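Long-range contacts in pectate lyase (Bacillus, PDB 3VMV), which probably cleaves polygalacturonate, the backbone of pectate, by beta-elimination, as a secreted enzyme of polysaccharide lyase family 1: residues L34-R38 with I78-S82; I97-H103 with E124-K130; H217-F223 with F240-F246. One frame throughout, in Å; residues are numbered along the deposited sequence.

How the contacts relate
All three contacts lie on the parallel beta-helix, whose right-handed coils stack strand on strand, and they follow one another along the chain. Contact 1 sets helix 28-40 against strand 78-85 near one end of the beta-helix. Contact 2, its centre about 13 Å away, joins 97-103 to the next coil at 124-130; strands 78-85 and 97-103 are neighbours, so Ile78 O lies 2.8 Å from His103 N and the two contacts touch. Contact 3 pairs two later coils on the other side of the chain's centre, about 25 Å from contact 2 and about 33 Å from contact 1, centre to centre. The same parallel pairing thus recurs on both sides of the chain's centre, while helix 28-40 covers the coils near contact 1.

Contact 1: L34-R38 with I78-S82; sequences LIDNR and IKNIS
This is a helix-on-strand contact near one end of the right-handed parallel beta-helix of pectate lyases, where helix 28-40 packs over the coils as a cap. Segment 34-38 is regular alpha-helix (Arg38 N to Leu34 O 3.1 Å). It crosses strand 78-82 at 123°, with the short axes 10.7 Å apart, the closest CA atoms being those of Ile35 and Ile81, 8.9 Å apart. The strand is extended except at Asn80, whose left-handed backbone (65/62) bends it, so that the CA-to-CB bonds of both Ile78 and Ile81 point toward the helix. Ile35, with chi1 m and chi2 t, brings CG2 to 3.7 Å from Ile78 CD1, and it also reaches Val68 of strand 66-68. Arg38 spans the gap in a t, t, p conformation, its NH2 3.3 Å from Ile81 CD1, while NH1 is also bonded to Glu46 O. The guanidinium grips the strand through backbone carbonyls: Arg38 NH1 donates weakly to Asn80 O at 3.3 Å, and Lys79 O accepts from Arg38 NH1 at 3.0 Å and NH2 at 2.9 Å.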
loop_
_atom_site.group_PDB
_atom_site.type_symbol
_atom_site.label_atom_id
_atom_site.label_comp_id
_atom_site.label_asym_id
_atom_site.label_seq_id
_atom_site.Cartn_x
_atom_site.Cartn_y
_atom_site.Cartn_z
ATOM N N LEU A 34 -8.830 21.537 -6.366
ATOM C CA LEU A 34 -7.941 21.387 -7.500
ATOM C C LEU A 34 -8.354 20.193 -8.372
ATOM O O LEU A 34 -8.404 20.295 -9.606
ATOM C CB LEU A 34 -6.508 21.196 -7.033
ATOM C CG LEU A 34 -5.858 22.431 -6.409
ATOM C CD1 LEU A 34 -4.547 22.008 -5.852
ATOM C CD2 LEU A 34 -5.687 23.524 -7.472
ATOM N N ILE A 35 -8.665 19.081 -7.723
ATOM C CA ILE A 35 -9.068 17.877 -8.429
ATOM C C ILE A 35 -10.369 18.111 -9.190
ATOM O O ILE A 35 -10.466 17.781 -10.366
ATOM C CB ILE A 35 -9.243 16.714 -7.439
ATOM C CG1 ILE A 35 -7.864 16.323 -6.882
ATOM C CG2 ILE A 35 -9.999 15.549 -8.099
ATOM C CD1 ILE A 35 -7.923 15.458 -5.627
ATOM N N ASP A 36 -11.368 18.672 -8.508
ATOM C CA ASP A 36 -12.701 18.810 -9.103
ATOM C C ASP A 36 -12.697 19.883 -10.190
ATOM O O ASP A 36 -13.305 19.694 -11.250
ATOM C CB ASP A 36 -13.736 19.152 -8.032
ATOM C CG ASP A 36 -13.934 18.017 -7.003
ATOM O OD1 ASP A 36 -13.364 16.904 -7.153
ATOM O OD2 ASP A 36 -14.675 18.253 -6.033
ATOM N N ASN A 37 -12.005 20.992 -9.939
ATOM C CA ASN A 37 -11.928 22.048 -10.932
ATOM C C ASN A 37 -11.264 21.525 -12.200
ATOM O O ASN A 37 -11.712 21.818 -13.315
ATOM C CB ASN A 37 -11.142 23.241 -10.396
ATOM C CG ASN A 37 -11.922 24.051 -9.377
ATOM O OD1 ASN A 37 -13.124 23.889 -9.216
ATOM N ND2 ASN A 37 -11.224 24.962 -8.703
ATOM N N ARG A 38 -10.194 20.753 -12.048
ATOM C CA ARG A 38 -9.563 20.200 -13.234
ATOM C C ARG A 38 -10.517 19.263 -13.968
ATOM O O ARG A 38 -10.607 19.270 -15.195
ATOM C CB ARG A 38 -8.244 19.491 -12.913
ATOM C CG ARG A 38 -7.543 19.028 -14.193
ATOM C CD ARG A 38 -6.317 18.181 -13.889
ATOM N NE ARG A 38 -6.747 16.883 -13.345
ATOM C CZ ARG A 38 -6.088 15.751 -13.457
ATOM N NH1 ARG A 38 -4.885 15.721 -14.038
ATOM N NH2 ARG A 38 -6.641 14.647 -12.951
ATOM N N ILE A 78 -10.075 9.272 -13.900
ATOM C CA ILE A 78 -9.302 10.454 -13.551
ATOM C C ILE A 78 -7.834 10.080 -13.713
ATOM O O ILE A 78 -7.438 8.971 -13.377
ATOM C CB ILE A 78 -9.626 10.966 -12.118
ATOM C CG1 ILE A 78 -8.874 12.277 -11.858
ATOM C CG2 ILE A 78 -9.352 9.866 -11.033
ATOM C CD1 ILE A 78 -9.336 12.925 -10.551
ATOM N N LYS A 79 -7.036 10.969 -14.280
ATOM C CA LYS A 79 -5.681 10.585 -14.724
ATOM C C LYS A 79 -4.612 11.596 -14.389
ATOM O O LYS A 79 -4.878 12.768 -14.276
ATOM C CB LYS A 79 -5.647 10.394 -16.233
ATOM C CG LYS A 79 -6.731 9.416 -16.727
ATOM C CD LYS A 79 -6.388 8.867 -18.104
ATOM C CE LYS A 79 -6.934 9.750 -19.167
ATOM N NZ LYS A 79 -8.418 9.733 -19.131
ATOM N N ASN A 80 -3.375 11.119 -14.287
ATOM C CA ASN A 80 -2.190 11.972 -14.358
ATOM C C ASN A 80 -2.082 12.983 -13.200
ATOM O O ASN A 80 -2.066 14.207 -13.405
ATOM C CB ASN A 80 -2.126 12.712 -15.710
ATOM C CG ASN A 80 -2.286 11.774 -16.901
ATOM O OD1 ASN A 80 -1.900 10.607 -16.874
ATOM N ND2 ASN A 80 -2.881 12.312 -17.975
ATOM N N ILE A 81 -1.975 12.436 -11.989
ATOM C CA ILE A 81 -1.840 13.264 -10.797
ATOM C C ILE A 81 -0.678 12.799 -9.961
ATOM O O ILE A 81 -0.495 11.589 -9.799
ATOM C CB ILE A 81 -3.104 13.131 -9.960
ATOM C CG1 ILE A 81 -4.274 13.761 -10.710
ATOM C CG2 ILE A 81 -2.918 13.797 -8.586
ATOM C CD1 ILE A 81 -5.600 13.616 -9.976
ATOM N N SER A 82 0.092 13.726 -9.401
ATOM C CA SER A 82 0.966 13.412 -8.273
ATOM C C SER A 82 0.566 14.261 -7.075
ATOM O O SER A 82 0.269 15.459 -7.243
ATOM C CB SER A 82 2.423 13.742 -8.598
ATOM O OG SER A 82 2.918 12.990 -9.679
#

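Contact 2: I97-H103 with E124-K130; sequences IRLSNAH and EVTDDSK. With SO4 (sulfate ion), chain B.
His103 (chi1 m, chi2 76°) lays a face of its imidazole over Lys130 N, its CD2 3.7 Å from Lys130 CB, where consecutive coils of the right-handed parallel beta-helix stack. Strands 97-100 and 124-126 run parallel at 9°, axes 4.8 Å apart, pairing Arg98 with Glu124, Leu99 with Val125 and Ser100 with Thr126. The bonds are Glu124 N to Ile97 O 2.9 Å, Leu99 N to Glu124 O 2.8 Å and Thr126 N to Leu99 O 2.9 Å. Leu99 and Val125 share one face (CD1 to CG2 4.3 Å). Both segments then bend: Asn101 is left-handed (44/48), whereas Asp127 and Asp128 form a type I' turn from Thr126 to Ser129, adding one residue. Pairing resumes at His103 with Lys130 (Lys130 N to Ala102 O 3.0 Å). Ser129 OG bridges the bend, accepting from Ala102 N and donating to Thr126 O, both at 2.9 Å; Ser100 OG gives a 2.7 Å bond to Asp127 OD2. On the face of Arg98 and Glu124, Glu124 is salt-bridged to Lys159, and Arg98, salt-bridged to Asp67 and Glu119, holds a sulfate, probably from the crystallisation liquor: Arg98 NH1 to SO4 O2 3.0 Å, NH2 to O3 2.7 Å.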
loop_
_atom_site.group_PDB
_atom_site.type_symbol
_atom_site.label_atom_id
_atom_site.label_comp_id
_atom_site.label_asym_id
_atom_site.label_seq_id
_atom_site.Cartn_x
_atom_site.Cartn_y
_atom_site.Cartn_z
ATOM N N ILE A 97 -6.783 9.194 1.674
ATOM C CA ILE A 97 -6.978 9.394 0.237
ATOM C C ILE A 97 -7.616 8.184 -0.399
ATOM O O ILE A 97 -7.257 7.057 -0.072
ATOM C CB ILE A 97 -5.592 9.606 -0.432
ATOM C CG1 ILE A 97 -4.947 10.865 0.153
ATOM C CG2 ILE A 97 -5.766 9.763 -1.953
ATOM C CD1 ILE A 97 -3.434 11.067 -0.278
ATOM N N ARG A 98 -8.570 8.399 -1.308
ATOM C CA ARG A 98 -9.154 7.306 -2.068
ATOM C C ARG A 98 -8.914 7.531 -3.540
ATOM O O ARG A 98 -9.233 8.591 -4.067
ATOM C CB ARG A 98 -10.653 7.105 -1.796
ATOM C CG ARG A 98 -11.251 5.925 -2.568
ATOM C CD ARG A 98 -12.706 5.676 -2.155
ATOM N NE ARG A 98 -13.524 6.827 -2.521
ATOM C CZ ARG A 98 -14.781 7.025 -2.087
ATOM N NH1 ARG A 98 -15.449 8.088 -2.511
ATOM N NH2 ARG A 98 -15.346 6.179 -1.233
ATOM N N LEU A 99 -8.388 6.517 -4.206
ATOM C CA LEU A 99 -8.249 6.572 -5.660
ATOM C C LEU A 99 -9.318 5.723 -6.291
ATOM O O LEU A 99 -9.363 4.504 -6.041
ATOM C CB LEU A 99 -6.862 6.076 -6.077
ATOM C CG LEU A 99 -5.603 6.701 -5.439
ATOM C CD1 LEU A 99 -4.350 6.133 -6.177
ATOM C CD2 LEU A 99 -5.575 8.186 -5.388
ATOM N N SER A 100 -10.161 6.301 -7.134
ATOM C CA SER A 100 -11.270 5.558 -7.731
ATOM C C SER A 100 -11.233 5.736 -9.253
ATOM O O SER A 100 -11.298 6.861 -9.754
ATOM C CB SER A 100 -12.589 6.076 -7.144
ATOM O OG SER A 100 -13.695 5.601 -7.886
ATOM N N ASN A 101 -11.087 4.625 -9.961
ATOM C CA ASN A 101 -10.856 4.634 -11.412
ATOM C C ASN A 101 -9.821 5.691 -11.800
ATOM O O ASN A 101 -9.998 6.502 -12.700
ATOM C CB ASN A 101 -12.165 4.798 -12.192
ATOM C CG ASN A 101 -12.066 4.241 -13.614
ATOM O OD1 ASN A 101 -11.101 3.593 -13.989
ATOM N ND2 ASN A 101 -13.127 4.505 -14.420
ATOM N N ALA A 102 -8.731 5.646 -11.045
ATOM C CA ALA A 102 -7.670 6.612 -11.142
ATOM C C ALA A 102 -6.469 5.989 -11.837
ATOM O O ALA A 102 -6.113 4.858 -11.524
ATOM C CB ALA A 102 -7.309 7.082 -9.725
ATOM N N HIS A 103 -5.889 6.702 -12.807
ATOM C CA HIS A 103 -4.861 6.144 -13.683
ATOM C C HIS A 103 -3.656 7.032 -13.747
ATOM O O HIS A 103 -3.791 8.223 -13.956
ATOM C CB HIS A 103 -5.442 5.945 -15.069
ATOM C CG HIS A 103 -6.530 4.926 -15.084
ATOM N ND1 HIS A 103 -7.795 5.191 -14.605
ATOM C CD2 HIS A 103 -6.513 3.615 -15.413
ATOM C CE1 HIS A 103 -8.528 4.092 -14.681
ATOM N NE2 HIS A 103 -7.777 3.126 -15.172
ATOM N N GLU A 124 -6.842 4.151 -0.051
ATOM C CA GLU A 124 -7.660 3.120 -0.661
ATOM C C GLU A 124 -7.525 3.204 -2.160
ATOM O O GLU A 124 -7.777 4.272 -2.729
ATOM C CB GLU A 124 -9.134 3.275 -0.255
ATOM C CG GLU A 124 -10.032 2.340 -1.143
ATOM C CD GLU A 124 -11.429 1.987 -0.608
ATOM O OE1 GLU A 124 -11.562 1.118 0.297
ATOM O OE2 GLU A 124 -12.421 2.533 -1.144
ATOM N N VAL A 125 -7.140 2.105 -2.817
ATOM C CA VAL A 125 -6.965 2.116 -4.261
ATOM C C VAL A 125 -8.014 1.162 -4.843
ATOM O O VAL A 125 -7.968 -0.026 -4.573
ATOM C CB VAL A 125 -5.548 1.651 -4.641
ATOM C CG1 VAL A 125 -5.363 1.689 -6.127
ATOM C CG2 VAL A 125 -4.451 2.481 -3.923
ATOM N N THR A 126 -8.976 1.672 -5.619
ATOM C CA THR A 126 -10.166 0.896 -5.906
ATOM C C THR A 126 -10.780 1.259 -7.236
ATOM O O THR A 126 -10.221 2.059 -8.002
ATOM C CB THR A 126 -11.173 1.040 -4.730
ATOM O OG1 THR A 126 -12.216 0.073 -4.871
ATOM C CG2 THR A 126 -11.752 2.467 -4.622
ATOM N N ASP A 127 -11.907 0.620 -7.549
ATOM C CA ASP A 127 -12.672 0.908 -8.757
ATOM C C ASP A 127 -11.810 0.976 -10.010
ATOM O O ASP A 127 -11.865 1.963 -10.745
ATOM C CB ASP A 127 -13.478 2.224 -8.613
ATOM C CG ASP A 127 -14.396 2.225 -7.372
ATOM O OD1 ASP A 127 -14.959 1.160 -7.038
ATOM O OD2 ASP A 127 -14.537 3.276 -6.730
ATOM N N ASP A 128 -11.042 -0.077 -10.243
ATOM C CA ASP A 128 -10.329 -0.266 -11.496
ATOM C C ASP A 128 -9.189 0.705 -11.743
ATOM O O ASP A 128 -8.763 0.868 -12.886
ATOM C CB ASP A 128 -11.318 -0.261 -12.670
ATOM C CG ASP A 128 -12.352 -1.371 -12.552
ATOM O OD1 ASP A 128 -12.084 -2.470 -13.075
ATOM O OD2 ASP A 128 -13.426 -1.143 -11.955
ATOM N N SER A 129 -8.649 1.282 -10.661
ATOM C CA SER A 129 -7.485 2.159 -10.783
ATOM C C SER A 129 -6.298 1.351 -11.320
ATOM O O SER A 129 -6.160 0.160 -11.047
ATOM C CB SER A 129 -7.112 2.717 -9.420
ATOM O OG SER A 129 -8.059 3.677 -8.989
ATOM N N LYS A 130 -5.426 2.014 -12.073
ATOM C CA LYS A 130 -4.237 1.360 -12.594
ATOM C C LYS A 130 -3.054 2.311 -12.624
ATOM O O LYS A 130 -3.229 3.541 -12.780
ATOM C CB LYS A 130 -4.502 0.838 -14.006
ATOM C CG LYS A 130 -5.519 -0.321 -13.971
ATOM C CD LYS A 130 -5.641 -1.011 -15.311
ATOM C CE LYS A 130 -6.750 -2.048 -15.243
ATOM N NZ LYS A 130 -7.612 -1.837 -14.038
HETATM S S SO4 B . -18.471 7.707 -0.090
HETATM O O1 SO4 B . -17.993 8.601 0.955
HETATM O O2 SO4 B . -18.279 8.291 -1.399
HETATM O O3 SO4 B . -17.749 6.440 0.006
HETATM O O4 SO4 B . -19.898 7.484 0.074
#

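Contact 3: H217-F223 with F240-F246; sequences HMFNNYF and FVENNYF
Backbone hydrogen bonds set the register of two parallel segments, the axes of strands 217-219 and 240-242 approaching to 4.9 Å at 8°. Met218 N binds Phe240 O (2.9 Å), Glu242 N binds Met218 O (2.9 Å) and Asn220 N binds Glu242 O (3.2 Å). Past left-handed Asn220 (61/30) and Asn243 (53/45), Tyr245 N reaches Asn221 O (2.9 Å) and Phe223 N reaches Tyr245 O (2.8 Å), without a register shift. Side-chain hydrogen bonds fill the bend. Asn244 OD1 accepts from Asn221 N (2.8 Å) and Asn221 ND2 (2.9 Å), while Asn244 ND2 donates to Met218 O (3.1 Å). Asparagines stacked at the same turn of successive coils are a hallmark of the pectate lyase beta-helix, and Asn221 ND2 also binds Tyr196 O one coil earlier. Ahead of the bend, His217 NE2 donates to Glu242 OE1 at 2.7 Å, its ND1 bonded to Tyr302 OH. Aromatics line both faces. Tyr245 turns an edge, offset, toward the face of Tyr222 (planes at 88°, centroids 5.9 Å apart). On the face of Met218 and Val241, Phe223 and Phe246, both chi1 m, form an offset stack between Phe201 and Phe284, centroids 4.3 Å apart and Phe223 CD2 3.4 Å from Phe246 CE1.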
loop_
_atom_site.group_PDB
_atom_site.type_symbol
_atom_site.label_atom_id
_atom_site.label_comp_id
_atom_site.label_asym_id
_atom_site.label_seq_id
_atom_site.Cartn_x
_atom_site.Cartn_y
_atom_site.Cartn_z
ATOM N N HIS A 217 4.663 -9.343 -5.874
ATOM C CA HIS A 217 6.094 -9.507 -5.600
ATOM C C HIS A 217 6.437 -8.653 -4.391
ATOM O O HIS A 217 6.157 -7.460 -4.404
ATOM C CB HIS A 217 6.852 -9.055 -6.835
ATOM C CG HIS A 217 8.348 -9.212 -6.789
ATOM N ND1 HIS A 217 9.155 -8.432 -7.589
ATOM C CD2 HIS A 217 9.169 -10.043 -6.107
ATOM C CE1 HIS A 217 10.420 -8.800 -7.418
ATOM N NE2 HIS A 217 10.461 -9.760 -6.514
ATOM N N MET A 218 7.016 -9.262 -3.363
ATOM C CA MET A 218 7.535 -8.524 -2.218
ATOM C C MET A 218 9.028 -8.769 -2.118
ATOM O O MET A 218 9.442 -9.926 -1.895
ATOM C CB MET A 218 6.868 -8.988 -0.938
ATOM C CG MET A 218 5.355 -8.949 -1.031
ATOM S SD MET A 218 4.557 -9.160 0.588
ATOM C CE MET A 218 4.783 -7.557 1.352
ATOM N N PHE A 219 9.808 -7.708 -2.343
ATOM C CA PHE A 219 11.257 -7.851 -2.181
ATOM C C PHE A 219 11.890 -6.751 -1.367
ATOM O O PHE A 219 11.470 -5.588 -1.416
ATOM C CB PHE A 219 11.980 -8.037 -3.546
ATOM C CG PHE A 219 11.948 -6.819 -4.475
ATOM C CD1 PHE A 219 13.045 -5.955 -4.535
ATOM C CD2 PHE A 219 10.868 -6.582 -5.311
ATOM C CE1 PHE A 219 13.087 -4.876 -5.405
ATOM C CE2 PHE A 219 10.875 -5.471 -6.186
ATOM C CZ PHE A 219 11.993 -4.619 -6.240
ATOM N N ASN A 220 12.925 -7.118 -0.598
ATOM C CA ASN A 220 13.742 -6.115 0.083
ATOM C C ASN A 220 12.944 -5.280 1.064
ATOM O O ASN A 220 13.323 -4.140 1.308
ATOM C CB ASN A 220 14.475 -5.191 -0.914
ATOM C CG ASN A 220 15.642 -5.893 -1.633
ATOM O OD1 ASN A 220 16.093 -7.039 -1.277
ATOM N ND2 ASN A 220 16.131 -5.239 -2.640
ATOM N N ASN A 221 11.893 -5.865 1.636
ATOM C CA ASN A 221 11.208 -5.201 2.770
ATOM C C ASN A 221 11.783 -5.662 4.109
ATOM O O ASN A 221 12.441 -6.726 4.177
ATOM C CB ASN A 221 9.706 -5.500 2.755
ATOM C CG ASN A 221 9.058 -5.164 1.434
ATOM O OD1 ASN A 221 8.782 -3.992 1.121
ATOM N ND2 ASN A 221 8.818 -6.195 0.627
ATOM N N TYR A 222 11.542 -4.856 5.151
ATOM C CA TYR A 222 11.979 -5.123 6.515
ATOM C C TYR A 222 10.733 -5.236 7.359
ATOM O O TYR A 222 10.045 -4.242 7.545
ATOM C CB TYR A 222 12.875 -3.964 6.973
ATOM C CG TYR A 222 13.468 -4.010 8.365
ATOM C CD1 TYR A 222 13.365 -5.139 9.157
ATOM C CD2 TYR A 222 14.206 -2.940 8.824
ATOM C CE1 TYR A 222 13.945 -5.123 10.450
ATOM C CE2 TYR A 222 14.773 -2.930 10.096
ATOM C CZ TYR A 222 14.656 -4.035 10.873
ATOM O OH TYR A 222 15.252 -3.992 12.104
ATOM N N PHE A 223 10.432 -6.467 7.770
ATOM C CA PHE A 223 9.271 -6.788 8.623
ATOM C C PHE A 223 9.785 -6.929 10.046
ATOM O O PHE A 223 10.767 -7.665 10.280
ATOM C CB PHE A 223 8.698 -8.131 8.222
ATOM C CG PHE A 223 8.091 -8.223 6.818
ATOM C CD1 PHE A 223 6.710 -8.280 6.667
ATOM C CD2 PHE A 223 8.896 -8.332 5.682
ATOM C CE1 PHE A 223 6.115 -8.500 5.431
ATOM C CE2 PHE A 223 8.328 -8.537 4.426
ATOM C CZ PHE A 223 6.916 -8.598 4.284
ATOM N N PHE A 240 5.648 -13.843 -4.656
ATOM C CA PHE A 240 7.094 -14.099 -4.653
ATOM C C PHE A 240 7.715 -13.284 -3.529
ATOM O O PHE A 240 7.687 -12.039 -3.590
ATOM C CB PHE A 240 7.682 -13.767 -6.040
ATOM C CG PHE A 240 9.185 -14.008 -6.155
ATOM C CD1 PHE A 240 9.774 -15.070 -5.487
ATOM C CD2 PHE A 240 9.960 -13.224 -7.005
ATOM C CE1 PHE A 240 11.134 -15.329 -5.634
ATOM C CE2 PHE A 240 11.325 -13.465 -7.137
ATOM C CZ PHE A 240 11.912 -14.512 -6.462
ATOM N N VAL A 241 8.211 -13.966 -2.500
ATOM C CA VAL A 241 8.758 -13.338 -1.278
ATOM C C VAL A 241 10.248 -13.484 -1.374
ATOM O O VAL A 241 10.775 -14.559 -1.151
ATOM C CB VAL A 241 8.206 -14.021 -0.056
ATOM C CG1 VAL A 241 8.663 -13.341 1.240
ATOM C CG2 VAL A 241 6.663 -14.092 -0.160
ATOM N N GLU A 242 10.906 -12.377 -1.732
ATOM C CA GLU A 242 12.327 -12.433 -2.146
ATOM C C GLU A 242 13.196 -11.459 -1.377
ATOM O O GLU A 242 12.981 -10.233 -1.375
ATOM C CB GLU A 242 12.359 -12.077 -3.652
ATOM C CG GLU A 242 13.749 -12.138 -4.267
ATOM C CD GLU A 242 13.769 -11.629 -5.713
ATOM O OE1 GLU A 242 12.918 -10.770 -6.033
ATOM O OE2 GLU A 242 14.692 -12.055 -6.459
ATOM N N ASN A 243 14.219 -12.005 -0.734
ATOM C CA ASN A 243 15.246 -11.167 -0.099
ATOM C C ASN A 243 14.676 -10.120 0.848
ATOM O O ASN A 243 15.054 -8.944 0.824
ATOM C CB ASN A 243 16.167 -10.511 -1.153
ATOM C CG ASN A 243 16.998 -11.521 -1.923
ATOM O OD1 ASN A 243 16.698 -12.746 -1.977
ATOM N ND2 ASN A 243 18.055 -11.014 -2.560
ATOM N N ASN A 244 13.739 -10.551 1.680
ATOM C CA ASN A 244 13.226 -9.716 2.753
ATOM C C ASN A 244 13.855 -10.083 4.071
ATOM O O ASN A 244 14.314 -11.207 4.231
ATOM C CB ASN A 244 11.700 -9.869 2.901
ATOM C CG ASN A 244 10.928 -9.551 1.632
ATOM O OD1 ASN A 244 10.618 -8.393 1.361
ATOM N ND2 ASN A 244 10.594 -10.576 0.868
ATOM N N TYR A 245 13.832 -9.141 5.010
ATOM C CA TYR A 245 14.351 -9.363 6.345
ATOM C C TYR A 245 13.197 -9.377 7.339
ATOM O O TYR A 245 12.405 -8.428 7.335
ATOM C CB TYR A 245 15.381 -8.263 6.700
ATOM C CG TYR A 245 16.261 -8.623 7.840
ATOM C CD1 TYR A 245 17.480 -9.215 7.562
ATOM C CD2 TYR A 245 15.902 -8.402 9.159
ATOM C CE1 TYR A 245 18.327 -9.588 8.519
ATOM C CE2 TYR A 245 16.826 -8.826 10.200
ATOM C CZ TYR A 245 18.001 -9.409 9.804
ATOM O OH TYR A 245 18.957 -9.869 10.683
ATOM N N PHE A 246 13.083 -10.454 8.142
ATOM C CA PHE A 246 12.014 -10.532 9.118
ATOM C C PHE A 246 12.624 -10.678 10.511
ATOM O O PHE A 246 13.494 -11.525 10.713
ATOM C CB PHE A 246 11.211 -11.822 8.889
ATOM C CG PHE A 246 10.495 -11.900 7.571
ATOM C CD1 PHE A 246 9.141 -11.556 7.476
ATOM C CD2 PHE A 246 11.160 -12.312 6.409
ATOM C CE1 PHE A 246 8.455 -11.659 6.268
ATOM C CE2 PHE A 246 10.475 -12.441 5.208
ATOM C CZ PHE A 246 9.134 -12.104 5.101
#